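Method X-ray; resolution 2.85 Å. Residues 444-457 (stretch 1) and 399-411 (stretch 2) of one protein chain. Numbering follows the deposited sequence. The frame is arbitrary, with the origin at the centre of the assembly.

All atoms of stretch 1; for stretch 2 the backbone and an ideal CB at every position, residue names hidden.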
ATOM      1  N   ALA A 444       7.947 -26.416   9.358  1.00 55.52           N
ATOM      2  CA  ALA A 444       7.223 -26.059  10.569  1.00 54.83           C
ATOM      3  C   ALA A 444       5.750 -26.466  10.478  1.00 60.06           C
ATOM      4  O   ALA A 444       5.167 -26.908  11.468  1.00 61.98           O
ATOM      5  CB  ALA A 444       7.343 -24.580  10.858  1.00 53.34           C
ATOM      6  N   MET A 445       5.139 -26.315   9.304  1.00 59.24           N
ATOM      7  CA  MET A 445       3.704 -26.584   9.175  1.00 61.41           C
ATOM      8  C   MET A 445       3.385 -28.064   9.031  1.00 63.64           C
ATOM      9  O   MET A 445       2.316 -28.505   9.461  1.00 62.94           O
ATOM     10  CB  MET A 445       3.054 -25.789   8.035  1.00 59.02           C
ATOM     11  CG  MET A 445       2.396 -24.473   8.467  1.00 56.58           C
ATOM     12  SD  MET A 445       1.099 -24.634   9.721  1.00 65.36           S
ATOM     13  CE  MET A 445       2.015 -23.993  11.105  1.00 56.57           C
ATOM     14  N   ARG A 446       4.294 -28.836   8.438  1.00 63.43           N
ATOM     15  CA  ARG A 446       4.090 -30.286   8.397  1.00 67.45           C
ATOM     16  C   ARG A 446       4.286 -30.934   9.763  1.00 66.04           C
ATOM     17  O   ARG A 446       4.059 -32.126   9.936  1.00 71.49           O
ATOM     18  CB  ARG A 446       4.951 -30.965   7.330  1.00 69.34           C
ATOM     19  CG  ARG A 446       4.284 -30.963   5.950  1.00 86.31           C
ATOM     20  CD  ARG A 446       2.725 -30.974   6.063  1.00 87.77           C
ATOM     21  NE  ARG A 446       2.043 -31.212   4.780  1.00100.01           N
ATOM     22  CZ  ARG A 446       1.267 -32.270   4.509  1.00106.56           C
ATOM     23  NH1 ARG A 446       1.045 -33.210   5.437  1.00 96.06           N
ATOM     24  NH2 ARG A 446       0.697 -32.382   3.302  1.00103.55           N
ATOM     25  N   TRP A 447       4.691 -30.136  10.739  1.00 63.77           N
ATOM     26  CA  TRP A 447       4.879 -30.631  12.091  1.00 64.31           C
ATOM     27  C   TRP A 447       3.634 -30.335  12.935  1.00 62.68           C
ATOM     28  O   TRP A 447       3.084 -31.228  13.575  1.00 64.09           O
ATOM     29  CB  TRP A 447       6.147 -30.017  12.702  1.00 63.80           C
ATOM     30  CG  TRP A 447       6.446 -30.505  14.061  1.00 65.04           C
ATOM     31  CD1 TRP A 447       6.580 -31.801  14.451  1.00 67.52           C
ATOM     32  CD2 TRP A 447       6.662 -29.711  15.224  1.00 69.33           C
ATOM     33  NE1 TRP A 447       6.858 -31.870  15.797  1.00 68.44           N
ATOM     34  CE2 TRP A 447       6.910 -30.597  16.296  1.00 70.81           C
ATOM     35  CE3 TRP A 447       6.666 -28.334  15.469  1.00 67.58           C
ATOM     36  CZ2 TRP A 447       7.154 -30.155  17.592  1.00 73.83           C
ATOM     37  CZ3 TRP A 447       6.916 -27.892  16.756  1.00 72.52           C
ATOM     38  CH2 TRP A 447       7.155 -28.801  17.804  1.00 78.80           C
ATOM     39  N   VAL A 448       3.186 -29.083  12.920  1.00 59.89           N
ATOM     40  CA  VAL A 448       1.942 -28.697  13.575  1.00 57.12           C
ATOM     41  C   VAL A 448       0.757 -29.537  13.068  1.00 58.46           C
ATOM     42  O   VAL A 448      -0.248 -29.714  13.773  1.00 52.28           O
ATOM     43  CB  VAL A 448       1.666 -27.209  13.336  1.00 54.17           C
ATOM     44  CG1 VAL A 448       0.264 -26.825  13.751  1.00 52.52           C
ATOM     45  CG2 VAL A 448       2.666 -26.396  14.092  1.00 56.69           C
ATOM     46  N   ALA A 449       0.895 -30.060  11.845  1.00 59.88           N
ATOM     47  CA  ALA A 449      -0.185 -30.787  11.175  1.00 56.30           C
ATOM     48  C   ALA A 449      -0.397 -32.193  11.750  1.00 60.30           C
ATOM     49  O   ALA A 449      -1.386 -32.852  11.438  1.00 57.56           O
ATOM     50  CB  ALA A 449       0.061 -30.844   9.671  1.00 52.05           C
ATOM     51  N   LYS A 450       0.539 -32.642  12.583  1.00 60.39           N
ATOM     52  CA  LYS A 450       0.440 -33.925  13.249  1.00 56.85           C
ATOM     53  C   LYS A 450      -0.445 -33.784  14.480  1.00 61.53           C
ATOM     54  O   LYS A 450      -0.882 -34.774  15.073  1.00 64.73           O
ATOM     55  CB  LYS A 450       1.819 -34.378  13.700  1.00 61.72           C
ATOM     56  CG  LYS A 450       2.676 -35.086  12.666  1.00 66.35           C
ATOM     57  CD  LYS A 450       3.842 -35.758  13.404  1.00 71.83           C
ATOM     58  CE  LYS A 450       5.090 -35.979  12.545  1.00 81.65           C
ATOM     59  NZ  LYS A 450       6.299 -36.272  13.408  1.00 78.08           N
ATOM     60  N   THR A 451      -0.694 -32.543  14.876  1.00 59.66           N
ATOM     61  CA  THR A 451      -1.490 -32.256  16.056  1.00 52.70           C
ATOM     62  C   THR A 451      -2.825 -31.623  15.697  1.00 56.34           C
ATOM     63  O   THR A 451      -3.826 -31.896  16.349  1.00 59.20           O
ATOM     64  CB  THR A 451      -0.759 -31.289  16.948  1.00 53.33           C
ATOM     65  OG1 THR A 451       0.440 -31.913  17.429  1.00 57.40           O
ATOM     66  CG2 THR A 451      -1.650 -30.825  18.100  1.00 50.05           C
ATOM     67  N   PHE A 452      -2.836 -30.770  14.667  1.00 58.18           N
ATOM     68  CA  PHE A 452      -4.035 -30.042  14.246  1.00 53.03           C
ATOM     69  C   PHE A 452      -4.267 -30.296  12.777  1.00 52.64           C
ATOM     70  O   PHE A 452      -3.312 -30.490  12.046  1.00 55.74           O
ATOM     71  CB  PHE A 452      -3.816 -28.556  14.416  1.00 50.35           C
ATOM     72  CG  PHE A 452      -3.634 -28.126  15.823  1.00 48.60           C
ATOM     73  CD1 PHE A 452      -2.397 -27.687  16.269  1.00 52.21           C
ATOM     74  CD2 PHE A 452      -4.695 -28.139  16.698  1.00 46.05           C
ATOM     75  CE1 PHE A 452      -2.216 -27.259  17.580  1.00 51.65           C
ATOM     76  CE2 PHE A 452      -4.540 -27.723  18.006  1.00 47.98           C
ATOM     77  CZ  PHE A 452      -3.300 -27.273  18.449  1.00 53.45           C
ATOM     78  N   PRO A 453      -5.527 -30.259  12.321  1.00 54.06           N
ATOM     79  CA  PRO A 453      -5.797 -30.646  10.934  1.00 54.92           C
ATOM     80  C   PRO A 453      -5.633 -29.442  10.002  1.00 59.62           C
ATOM     81  O   PRO A 453      -5.893 -28.314  10.437  1.00 60.60           O
ATOM     82  CB  PRO A 453      -7.266 -31.080  10.979  1.00 51.23           C
ATOM     83  CG  PRO A 453      -7.790 -30.686  12.366  1.00 48.24           C
ATOM     84  CD  PRO A 453      -6.752 -29.793  12.982  1.00 55.05           C
ATOM     85  N   LEU A 454      -5.217 -29.675   8.755  1.00 57.86           N
ATOM     86  CA  LEU A 454      -4.977 -28.599   7.794  1.00 51.09           C
ATOM     87  C   LEU A 454      -6.178 -28.336   6.898  1.00 57.28           C
ATOM     88  O   LEU A 454      -6.210 -27.315   6.192  1.00 59.63           O
ATOM     89  CB  LEU A 454      -3.795 -28.921   6.882  1.00 50.96           C
ATOM     90  CG  LEU A 454      -2.390 -29.057   7.457  1.00 51.64           C
ATOM     91  CD1 LEU A 454      -1.389 -29.258   6.326  1.00 50.73           C
ATOM     92  CD2 LEU A 454      -2.034 -27.865   8.339  1.00 50.15           C
ATOM     93  N   PHE A 455      -7.150 -29.251   6.879  1.00 57.01           N
ATOM     94  CA  PHE A 455      -8.342 -29.043   6.037  1.00 57.61           C
ATOM     95  C   PHE A 455      -9.598 -29.315   6.834  1.00 55.76           C
ATOM     96  O   PHE A 455      -9.512 -29.818   7.946  1.00 57.55           O
ATOM     97  CB  PHE A 455      -8.279 -29.870   4.749  1.00 56.27           C
ATOM     98  CG  PHE A 455      -7.013 -29.657   3.967  1.00 57.54           C
ATOM     99  CD1 PHE A 455      -5.908 -30.465   4.178  1.00 56.60           C
ATOM    100  CD2 PHE A 455      -6.910 -28.624   3.051  1.00 60.60           C
ATOM    101  CE1 PHE A 455      -4.732 -30.265   3.486  1.00 55.76           C
ATOM    102  CE2 PHE A 455      -5.729 -28.418   2.345  1.00 61.17           C
ATOM    103  CZ  PHE A 455      -4.639 -29.244   2.560  1.00 58.65           C
ATOM    104  N   SER A 456     -10.759 -28.943   6.307  1.00 54.21           N
ATOM    105  CA  SER A 456     -11.987 -29.158   7.073  1.00 57.92           C
ATOM    106  C   SER A 456     -13.205 -29.504   6.219  1.00 61.97           C
ATOM    107  O   SER A 456     -13.298 -29.130   5.045  1.00 62.37           O
ATOM    108  CB  SER A 456     -12.281 -27.979   8.018  1.00 57.38           C
ATOM    109  OG  SER A 456     -13.339 -27.157   7.563  1.00 56.76           O
ATOM    110  N   GLU A 457     -14.134 -30.237   6.817  1.00 63.55           N
ATOM    111  CA  GLU A 457     -15.332 -30.631   6.100  1.00 69.79           C
ATOM    112  C   GLU A 457     -16.202 -29.422   5.736  1.00 66.92           C
ATOM    113  O   GLU A 457     -16.850 -29.408   4.681  1.00 66.27           O
ATOM    114  CB  GLU A 457     -16.140 -31.629   6.924  1.00 76.48           C
ATOM    115  CG  GLU A 457     -15.363 -32.864   7.308  1.00 89.13           C
ATOM    116  CD  GLU A 457     -16.265 -34.067   7.569  1.00106.93           C
ATOM    117  OE1 GLU A 457     -17.195 -33.964   8.411  1.00105.71           O
ATOM    118  OE2 GLU A 457     -16.035 -35.119   6.928  1.00111.44           O
ATOM    119  N   UNK A 399     -12.342 -23.770  15.440  1.00 54.14           N
ATOM    120  CA  UNK A 399     -12.387 -24.481  14.177  1.00 51.81           C
ATOM    121  C   UNK A 399     -10.986 -24.908  13.812  1.00 52.69           C
ATOM    122  O   UNK A 399     -10.115 -24.959  14.683  1.00 53.73           O
ATOM    123  CB  UNK A 399     -13.003 -23.619  13.073  1.00 51.81           C
ATOM    124  N   UNK A 400     -10.740 -25.201  12.538  1.00 51.24           N
ATOM    125  CA  UNK A 400      -9.410 -25.672  12.144  1.00 52.15           C
ATOM    126  C   UNK A 400      -8.292 -24.614  12.168  1.00 50.97           C
ATOM    127  O   UNK A 400      -7.163 -24.935  11.828  1.00 54.17           O
ATOM    128  CB  UNK A 400      -9.498 -26.256  10.733  1.00 52.15           C
ATOM    129  N   UNK A 401      -8.598 -23.375  12.567  1.00 54.21           N
ATOM    130  CA  UNK A 401      -7.599 -22.284  12.631  1.00 50.97           C
ATOM    131  C   UNK A 401      -7.390 -21.754  14.056  1.00 55.15           C
ATOM    132  O   UNK A 401      -6.837 -20.670  14.247  1.00 55.89           O
ATOM    133  CB  UNK A 401      -8.030 -21.131  11.723  1.00 50.97           C
ATOM    134  N   UNK A 402      -7.835 -22.518  15.053  1.00 56.58           N
ATOM    135  CA  UNK A 402      -7.771 -22.067  16.436  1.00 51.65           C
ATOM    136  C   UNK A 402      -6.438 -22.440  17.056  1.00 52.37           C
ATOM    137  O   UNK A 402      -5.937 -21.708  17.901  1.00 55.30           O
ATOM    138  CB  UNK A 402      -8.921 -22.661  17.252  1.00 51.65           C
ATOM    139  N   UNK A 403      -5.861 -23.564  16.625  1.00 52.75           N
ATOM    140  CA  UNK A 403      -4.603 -24.080  17.186  1.00 49.89           C
ATOM    141  C   UNK A 403      -4.624 -24.112  18.718  1.00 50.41           C
ATOM    142  O   UNK A 403      -5.618 -24.522  19.317  1.00 53.52           O
ATOM    143  CB  UNK A 403      -3.427 -23.226  16.706  1.00 49.89           C
ATOM    144  N   UNK A 404      -3.542 -23.678  19.351  1.00 50.14           N
ATOM    145  CA  UNK A 404      -3.471 -23.666  20.815  1.00 49.98           C
ATOM    146  C   UNK A 404      -4.232 -22.478  21.393  1.00 50.41           C
ATOM    147  O   UNK A 404      -3.678 -21.404  21.585  1.00 51.54           O
ATOM    148  CB  UNK A 404      -2.013 -23.628  21.278  1.00 49.98           C
ATOM    149  N   UNK A 405      -5.511 -22.662  21.663  1.00 53.55           N
ATOM    150  CA  UNK A 405      -6.292 -21.618  22.322  1.00 59.02           C
ATOM    151  C   UNK A 405      -6.262 -20.269  21.567  1.00 61.59           C
ATOM    152  O   UNK A 405      -6.258 -19.190  22.184  1.00 60.05           O
ATOM    153  CB  UNK A 405      -5.771 -21.421  23.747  1.00 59.02           C
ATOM    154  N   UNK A 406      -6.248 -20.347  20.232  1.00 58.02           N
ATOM    155  CA  UNK A 406      -6.320 -19.177  19.366  1.00 53.17           C
ATOM    156  C   UNK A 406      -5.011 -18.696  18.753  1.00 51.79           C
ATOM    157  O   UNK A 406      -5.014 -17.739  17.993  1.00 51.29           O
ATOM    158  CB  UNK A 406      -6.928 -18.021  20.163  1.00 53.17           C
ATOM    159  N   UNK A 407      -3.893 -19.346  19.067  1.00 51.96           N
ATOM    160  CA  UNK A 407      -2.580 -18.859  18.635  1.00 50.07           C
ATOM    161  C   UNK A 407      -1.690 -19.973  18.134  1.00 50.88           C
ATOM    162  O   UNK A 407      -1.593 -21.002  18.785  1.00 54.81           O
ATOM    163  CB  UNK A 407      -1.882 -18.128  19.783  1.00 50.07           C
ATOM    164  N   UNK A 408      -1.028 -19.789  16.997  1.00 50.00           N
ATOM    165  CA  UNK A 408      -0.154 -20.841  16.479  1.00 49.16           C
ATOM    166  C   UNK A 408       1.295 -20.545  16.839  1.00 48.12           C
ATOM    167  O   UNK A 408       1.999 -19.909  16.064  1.00 49.71           O
ATOM    168  CB  UNK A 408      -0.308 -20.977  14.963  1.00 49.16           C
ATOM    169  N   UNK A 409       1.750 -20.994  18.006  1.00 48.33           N
ATOM    170  CA  UNK A 409       3.095 -20.618  18.447  1.00 49.19           C
ATOM    171  C   UNK A 409       4.197 -21.052  17.487  1.00 48.00           C
ATOM    172  O   UNK A 409       5.181 -20.340  17.357  1.00 49.65           O
ATOM    173  CB  UNK A 409       3.368 -21.218  19.828  1.00 49.19           C
ATOM    174  N   UNK A 410       4.038 -22.169  16.780  1.00 45.56           N
ATOM    175  CA  UNK A 410       5.082 -22.564  15.832  1.00 45.32           C
ATOM    176  C   UNK A 410       5.283 -21.549  14.714  1.00 49.13           C
ATOM    177  O   UNK A 410       6.427 -21.321  14.309  1.00 48.39           O
ATOM    178  CB  UNK A 410       4.743 -23.927  15.225  1.00 45.32           C
ATOM    179  N   UNK A 411       4.188 -20.929  14.233  1.00 51.59           N
ATOM    180  CA  UNK A 411       4.239 -19.817  13.224  1.00 52.24           C
ATOM    181  C   UNK A 411       4.836 -18.469  13.705  1.00 51.77           C
ATOM    182  O   UNK A 411       5.629 -17.865  12.992  1.00 52.09           O
ATOM    183  CB  UNK A 411       2.817 -19.544  12.729  1.00 52.24           C
TER

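Position 399 has phi/psi of -164/-160, an extended region that glycine enters most easily, and nothing of stretch 1 lies within 5.5 Å of its ideal CB. Stretch 1 imposes no choice; the deposited residue is Gly-399, which opens a type I turn ending at 402.

At 400 CA-to-CB points toward stretch 1. The ideal CB lies 4.2 Å from Pro-453 O, 4.3 Å from Ser-456 CB and 4.5 Å from Phe-455 O, so a medium side chain, aliphatic or small polar, could lie along this segment. The residue is Ile-400 (chi1 p, chi2 t). Its CG2 packs 3.2 Å from Ser-456 CB, while CD1 extends to 3.7 Å from Phe-455 C and 3.9 Å from Leu-454 O. These contacts are by shape alone; no hydrogen bond crosses between the stretches.

At 401 CB points away, and at 402 sideways, both beyond 5.5 Å of stretch 1; many residues would serve. They are Tyr-401, whose hydroxyl is bonded elsewhere in the structure, and Thr-402, whose OG1 accepts from Gly-399 N at 2.8 Å, bracing the turn.

Position 403 has a positive phi (48/-136), a region favourable to glycine, yet its CB is sideways and 4.3 Å from Phe-452 CE1, with Val-448 nearby. An apolar or aromatic group would also find partners. The residue is Tyr-403. Its CA sits over the face of the Phe-452 ring, 3.8 Å from the centroid and 17° off the normal. Its ring presents an edge to the same phenyl (planes at 78°), with Tyr-403 CD2 4.0 Å from Phe-452 CD1 and 4.1 Å from Val-448 CG1.

At 404 CB is sideways, 4.8 Å from Phe-452 CZ; a long apolar or flat side chain could turn back to cover that phenyl's edge. Trp-404 (chi1 m) does so: the Phe-452 edge meets its six-membered ring at 89°, centroids 4.9 Å apart, and Phe-452 CE1 lies 3.6 Å from Trp-404 CE2.

Positions 405 to 407 face nothing in stretch 1. At 405 CB points away and phi/psi is 56/36, a left-handed turn position that Gly, Asn or Asp would take readily, though other residues can; it is Arg-405. At 406, phi/psi of 101/-2 would jam a CB against the preceding carbonyl oxygen, which calls for glycine, and Gly-406 is found. At 407 the backbone is extended (-137/134), so many residues, beta-branched ones included, would do; Val-407 closes the type I' turn begun at Trp-404.

Position 408 precedes a helix, so a capping side chain such as Asn, Asp, Ser or Thr suits it; its CB is 5.4 Å from Met-445 CE. Asn-408 OD1 accepts from the backbone N of position 411 at 3.0 Å, while ND2 lies 3.0 Å from Met-445 CE, a close approach.

At 409 CB is sideways with no neighbour in stretch 1, which leaves the choice open; it is Trp-409.

At 410 CB points toward stretch 1, tight at 3.4 Å from Val-448 CG2, with Trp-447 CZ3 at 4.8 Å. A compact apolar residue suits it. Val-410 (chi1 t) places CG1 3.6 Å from Ala-444 CB and CG2 3.5 Å from Trp-447 CZ3.

At 411, sideways and 4.8 Å from Met-445 CE, a small residue suffices: Ala-411.

Stretch 2 399-411: GIYTYWRGVNWVA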
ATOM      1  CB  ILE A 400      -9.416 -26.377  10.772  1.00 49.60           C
ATOM      2  CG1 ILE A 400      -9.367 -25.350   9.648  1.00 49.65           C
ATOM      3  CG2 ILE A 400     -10.622 -27.267  10.643  1.00 49.16           C
ATOM      4  CD1 ILE A 400      -9.245 -25.964   8.274  1.00 52.47           C
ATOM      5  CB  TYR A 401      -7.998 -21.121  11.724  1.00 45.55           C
ATOM      6  CG  TYR A 401      -8.156 -21.526  10.286  1.00 48.13           C
ATOM      7  CD1 TYR A 401      -9.298 -21.188   9.571  1.00 47.26           C
ATOM      8  CD2 TYR A 401      -7.172 -22.274   9.645  1.00 49.01           C
ATOM      9  CE1 TYR A 401      -9.452 -21.580   8.254  1.00 47.03           C
ATOM     10  CE2 TYR A 401      -7.312 -22.662   8.325  1.00 47.86           C
ATOM     11  CZ  TYR A 401      -8.459 -22.314   7.637  1.00 48.05           C
ATOM     12  OH  TYR A 401      -8.621 -22.704   6.330  1.00 48.03           O
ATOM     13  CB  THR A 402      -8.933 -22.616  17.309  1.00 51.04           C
ATOM     14  OG1 THR A 402     -10.180 -22.493  16.624  1.00 52.33           O
ATOM     15  CG2 THR A 402      -9.049 -21.812  18.567  1.00 56.76           C
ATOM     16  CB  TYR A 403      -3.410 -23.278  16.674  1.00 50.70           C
ATOM     17  CG  TYR A 403      -3.343 -23.196  15.162  1.00 52.68           C
ATOM     18  CD1 TYR A 403      -3.870 -22.096  14.489  1.00 53.29           C
ATOM     19  CD2 TYR A 403      -2.767 -24.219  14.405  1.00 49.30           C
ATOM     20  CE1 TYR A 403      -3.831 -22.016  13.115  1.00 50.66           C
ATOM     21  CE2 TYR A 403      -2.721 -24.143  13.032  1.00 46.66           C
ATOM     22  CZ  TYR A 403      -3.254 -23.034  12.396  1.00 48.92           C
ATOM     23  OH  TYR A 403      -3.211 -22.925  11.033  1.00 49.12           O
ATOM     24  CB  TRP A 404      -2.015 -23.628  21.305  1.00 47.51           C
ATOM     25  CG  TRP A 404      -1.228 -24.860  21.032  1.00 48.00           C
ATOM     26  CD1 TRP A 404      -1.196 -25.989  21.780  1.00 49.02           C
ATOM     27  CD2 TRP A 404      -0.333 -25.082  19.936  1.00 49.22           C
ATOM     28  NE1 TRP A 404      -0.339 -26.914  21.217  1.00 49.60           N
ATOM     29  CE2 TRP A 404       0.195 -26.378  20.078  1.00 46.48           C
ATOM     30  CE3 TRP A 404       0.076 -24.310  18.849  1.00 49.62           C
ATOM     31  CZ2 TRP A 404       1.091 -26.917  19.178  1.00 43.47           C
ATOM     32  CZ3 TRP A 404       0.975 -24.861  17.947  1.00 49.81           C
ATOM     33  CH2 TRP A 404       1.469 -26.149  18.119  1.00 42.70           C
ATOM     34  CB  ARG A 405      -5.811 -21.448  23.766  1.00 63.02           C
ATOM     35  CG  ARG A 405      -6.938 -21.509  24.795  1.00 72.43           C
ATOM     36  CD  ARG A 405      -6.420 -21.407  26.229  1.00 82.31           C
ATOM     37  NE  ARG A 405      -7.422 -20.837  27.133  1.00 93.98           N
ATOM     38  CZ  ARG A 405      -7.173 -20.451  28.385  1.00 98.88           C
ATOM     39  NH1 ARG A 405      -5.948 -20.570  28.892  1.00 96.43           N
ATOM     40  NH2 ARG A 405      -8.151 -19.947  29.134  1.00 99.31           N
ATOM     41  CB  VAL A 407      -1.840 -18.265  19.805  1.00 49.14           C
ATOM     42  CG1 VAL A 407      -0.408 -17.971  19.411  1.00 45.05           C
ATOM     43  CG2 VAL A 407      -2.584 -17.037  20.322  1.00 49.70           C
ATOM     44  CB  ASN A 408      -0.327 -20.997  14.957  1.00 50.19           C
ATOM     45  CG  ASN A 408       0.717 -21.941  14.322  1.00 50.54           C
ATOM     46  OD1 ASN A 408       1.696 -22.344  14.961  1.00 49.80           O
ATOM     47  ND2 ASN A 408       0.507 -22.276  13.057  1.00 45.38           N
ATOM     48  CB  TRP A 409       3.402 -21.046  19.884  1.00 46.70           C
ATOM     49  CG  TRP A 409       2.408 -20.510  20.864  1.00 46.91           C
ATOM     50  CD1 TRP A 409       1.305 -21.155  21.340  1.00 47.05           C
ATOM     51  CD2 TRP A 409       2.407 -19.209  21.470  1.00 45.81           C
ATOM     52  NE1 TRP A 409       0.619 -20.339  22.215  1.00 49.33           N
ATOM     53  CE2 TRP A 409       1.274 -19.139  22.310  1.00 47.48           C
ATOM     54  CE3 TRP A 409       3.244 -18.095  21.377  1.00 44.63           C
ATOM     55  CZ2 TRP A 409       0.957 -17.996  23.052  1.00 45.99           C
ATOM     56  CZ3 TRP A 409       2.939 -16.968  22.132  1.00 44.04           C
ATOM     57  CH2 TRP A 409       1.803 -16.928  22.954  1.00 45.54           C
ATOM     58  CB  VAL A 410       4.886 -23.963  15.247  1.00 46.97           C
ATOM     59  CG1 VAL A 410       5.889 -24.213  14.101  1.00 45.05           C
ATOM     60  CG2 VAL A 410       5.035 -24.996  16.343  1.00 44.99           C
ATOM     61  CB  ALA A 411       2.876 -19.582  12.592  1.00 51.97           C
TER
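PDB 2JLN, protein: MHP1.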